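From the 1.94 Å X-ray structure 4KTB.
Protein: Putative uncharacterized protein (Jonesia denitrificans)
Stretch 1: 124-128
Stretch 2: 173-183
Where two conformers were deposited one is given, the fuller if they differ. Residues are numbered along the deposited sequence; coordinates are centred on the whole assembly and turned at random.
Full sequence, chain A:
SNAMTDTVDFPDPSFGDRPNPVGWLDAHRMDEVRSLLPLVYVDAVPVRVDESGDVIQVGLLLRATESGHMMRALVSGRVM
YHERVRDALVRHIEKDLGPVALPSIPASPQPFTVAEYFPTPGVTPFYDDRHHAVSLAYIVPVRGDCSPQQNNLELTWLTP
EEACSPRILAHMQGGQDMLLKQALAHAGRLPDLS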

# COMPACT_ATOMS: atom_id res chain seq x y z
N THR A 124 -20.76 -7.00 -3.88
CA THR A 124 -19.39 -6.64 -4.17
C THR A 124 -18.97 -7.50 -5.34
O THR A 124 -19.76 -8.33 -5.79
CB THR A 124 -18.46 -6.91 -2.98
OG1 THR A 124 -18.24 -8.32 -2.86
CG2 THR A 124 -19.05 -6.33 -1.72
N PRO A 125 -17.73 -7.30 -5.84
CA PRO A 125 -17.28 -8.25 -6.86
C PRO A 125 -17.09 -9.66 -6.30
O PRO A 125 -16.71 -10.56 -7.04
CB PRO A 125 -15.92 -7.69 -7.28
CG PRO A 125 -16.05 -6.19 -7.06
CD PRO A 125 -16.87 -6.10 -5.78
N PHE A 126 -17.36 -9.85 -5.01
CA PHE A 126 -17.05 -11.12 -4.38
C PHE A 126 -18.26 -11.84 -3.77
O PHE A 126 -19.14 -11.22 -3.16
CB PHE A 126 -15.93 -10.91 -3.37
CG PHE A 126 -14.75 -10.20 -3.94
CD1 PHE A 126 -14.00 -10.80 -4.95
CD2 PHE A 126 -14.39 -8.95 -3.49
CE1 PHE A 126 -12.89 -10.14 -5.49
CE2 PHE A 126 -13.29 -8.29 -4.04
CZ PHE A 126 -12.54 -8.89 -5.04
N TYR A 127 -18.28 -13.16 -3.93
CA TYR A 127 -19.44 -13.94 -3.56
C TYR A 127 -19.07 -15.30 -2.98
O TYR A 127 -18.21 -16.01 -3.50
CB TYR A 127 -20.33 -14.14 -4.78
CG TYR A 127 -21.39 -15.19 -4.57
CD1 TYR A 127 -22.50 -14.93 -3.78
CD2 TYR A 127 -21.28 -16.44 -5.16
CE1 TYR A 127 -23.48 -15.89 -3.58
CE2 TYR A 127 -22.25 -17.41 -4.97
CZ TYR A 127 -23.35 -17.13 -4.17
OH TYR A 127 -24.33 -18.08 -3.97
N ASP A 128 -19.74 -15.66 -1.89
CA ASP A 128 -19.57 -16.95 -1.26
C ASP A 128 -20.94 -17.39 -0.78
O ASP A 128 -21.66 -16.62 -0.14
CB ASP A 128 -18.62 -16.84 -0.07
CG ASP A 128 -18.11 -18.18 0.40
OD1 ASP A 128 -18.94 -19.08 0.70
OD2 ASP A 128 -16.88 -18.33 0.45
N GLN A 173 -14.11 -19.02 -8.96
CA GLN A 173 -15.41 -18.92 -8.31
C GLN A 173 -15.47 -17.72 -7.41
O GLN A 173 -14.44 -17.25 -6.92
CB GLN A 173 -15.67 -20.16 -7.46
CG GLN A 173 -15.38 -21.46 -8.15
CD GLN A 173 -16.26 -21.70 -9.35
OE1 GLN A 173 -15.86 -21.50 -10.49
NE2 GLN A 173 -17.49 -22.15 -9.09
N GLY A 174 -16.68 -17.23 -7.18
CA GLY A 174 -16.90 -16.17 -6.23
C GLY A 174 -16.11 -14.91 -6.52
O GLY A 174 -15.80 -14.14 -5.60
N GLY A 175 -15.79 -14.69 -7.79
CA GLY A 175 -15.07 -13.50 -8.20
C GLY A 175 -13.56 -13.53 -8.00
O GLY A 175 -12.89 -12.51 -8.15
N GLN A 176 -13.03 -14.70 -7.65
CA GLN A 176 -11.59 -14.85 -7.48
C GLN A 176 -10.81 -14.58 -8.76
O GLN A 176 -9.61 -14.31 -8.72
CB GLN A 176 -11.24 -16.24 -6.94
CG GLN A 176 -11.60 -16.43 -5.47
CD GLN A 176 -10.60 -17.31 -4.73
OE1 GLN A 176 -10.14 -16.95 -3.64
NE2 GLN A 176 -10.28 -18.47 -5.31
N ASP A 177 -11.48 -14.67 -9.91
CA ASP A 177 -10.83 -14.31 -11.15
C ASP A 177 -10.47 -12.83 -11.10
O ASP A 177 -9.39 -12.43 -11.52
CB ASP A 177 -11.70 -14.62 -12.37
CG ASP A 177 -13.09 -14.09 -12.23
OD1 ASP A 177 -13.63 -14.11 -11.10
OD2 ASP A 177 -13.67 -13.66 -13.25
N MSE A 178 -11.36 -12.03 -10.55
CA MSE A 178 -11.10 -10.60 -10.42
C MSE A 178 -10.01 -10.32 -9.39
O MSE A 178 -9.14 -9.47 -9.60
CB MSE A 178 -12.36 -9.86 -10.02
CG MSE A 178 -12.13 -8.39 -9.75
SE MSE A 178 -11.26 -7.45 -11.22
CE MSE A 178 -12.41 -7.97 -12.73
N LEU A 179 -10.06 -11.04 -8.27
CA LEU A 179 -9.04 -10.88 -7.24
C LEU A 179 -7.67 -11.21 -7.82
O LEU A 179 -6.67 -10.56 -7.51
CB LEU A 179 -9.35 -11.76 -6.03
CG LEU A 179 -8.37 -11.67 -4.86
CD1 LEU A 179 -8.23 -10.24 -4.41
CD2 LEU A 179 -8.85 -12.54 -3.72
N LEU A 180 -7.64 -12.21 -8.70
CA LEU A 180 -6.40 -12.56 -9.37
C LEU A 180 -5.90 -11.40 -10.24
O LEU A 180 -4.70 -11.10 -10.27
CB LEU A 180 -6.61 -13.83 -10.20
CG LEU A 180 -5.53 -14.15 -11.23
CD1 LEU A 180 -4.19 -14.37 -10.54
CD2 LEU A 180 -5.95 -15.37 -12.03
N LYS A 181 -6.82 -10.74 -10.94
CA LYS A 181 -6.46 -9.61 -11.78
C LYS A 181 -5.98 -8.42 -10.96
O LYS A 181 -5.05 -7.72 -11.33
CB LYS A 181 -7.66 -9.17 -12.62
CG LYS A 181 -8.05 -10.17 -13.68
CD LYS A 181 -9.02 -9.51 -14.64
CE LYS A 181 -10.28 -10.34 -14.78
NZ LYS A 181 -11.30 -9.69 -15.66
N GLN A 182 -6.65 -8.19 -9.84
CA GLN A 182 -6.19 -7.18 -8.91
C GLN A 182 -4.78 -7.51 -8.43
O GLN A 182 -3.96 -6.62 -8.26
CB GLN A 182 -7.13 -7.09 -7.70
CG GLN A 182 -8.50 -6.55 -8.04
CD GLN A 182 -9.44 -6.62 -6.86
OE1 GLN A 182 -10.30 -7.50 -6.79
NE2 GLN A 182 -9.29 -5.68 -5.92
N ALA A 183 -4.49 -8.80 -8.24
CA ALA A 183 -3.19 -9.22 -7.73
C ALA A 183 -2.11 -8.97 -8.78
O ALA A 183 -1.03 -8.46 -8.47
CB ALA A 183 -3.21 -10.69 -7.30

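Read from the start of the second stretch, this contact is a lesson in how a tight turn can sit against an extended segment and then hand over to a helix. Gln 173 makes no contact across the interface, but its carbonyl sets the shape of what follows: Gln 176 N donates to Gln 173 O at 3.0 Å, closing a type I' turn with two glycines at its centre.

Gly 174 carries the anchor. Its carbonyl accepts the one hydrogen bond between the stretches, from Tyr 127 N to Gly 174 O at 3.1 Å, with a nearly straight N-H...O angle of 163°. The same oxygen also receives a CA-H...O contact, Phe 126 CA lying 3.5 Å from Gly 174 O, so two successive residues of the first stretch converge on one acceptor. The backbones are correspondingly close: Tyr 127 CA and Gly 174 CA are 4.3 Å apart, and Tyr 127 O comes within 3.0 Å of Gly 174 CA. There is no room here for a side chain, since an ideal CB on Gly 174 would fall 2.2 Å from Tyr 127 O. The positive phi of 58° favours glycine independently.

Gly 175 repeats the rule. With phi at 81°, it presents its CA to Pro 125 O at 3.6 Å in a well-aligned CA-H...O contact, 164° at the hydrogen. A CB would point toward the first stretch and land 2.1 Å from Pro 125 O, and it would also be tight against Phe 126 CD1 at 3.3 Å. Gly 175 is at the N-cap position as well; its carbonyl accepts from Leu 179 N at 3.2 Å and, weakly, from Met 178 N at 2.9 Å. That carbonyl also meets the edge of the Phe 126 ring, with Gly 175 O 3.6 Å from Phe 126 CE1.

Once the helix begins, Gln 176 points its CB away and Asp 177 stays out of contact. Met 178, a selenomethionine, starts toward the first stretch, but the end of its side chain leads away.

The helix then meets the phenylalanine one turn at a time. Leu 179 supplies apolar packing, its CB 3.9 Å from Phe 126 CE1. Leu 180 and Lys 181 are out of reach, and Gln 182 returns to the interface: Gln 182 OE1 lies 3.2 Å from Phe 126 CZ, near the ring plane, where the slightly positive ring hydrogens suit a carbonyl oxygen. Its NE2 is hydrogen-bonded elsewhere in the structure. Ala 183 is again out of reach.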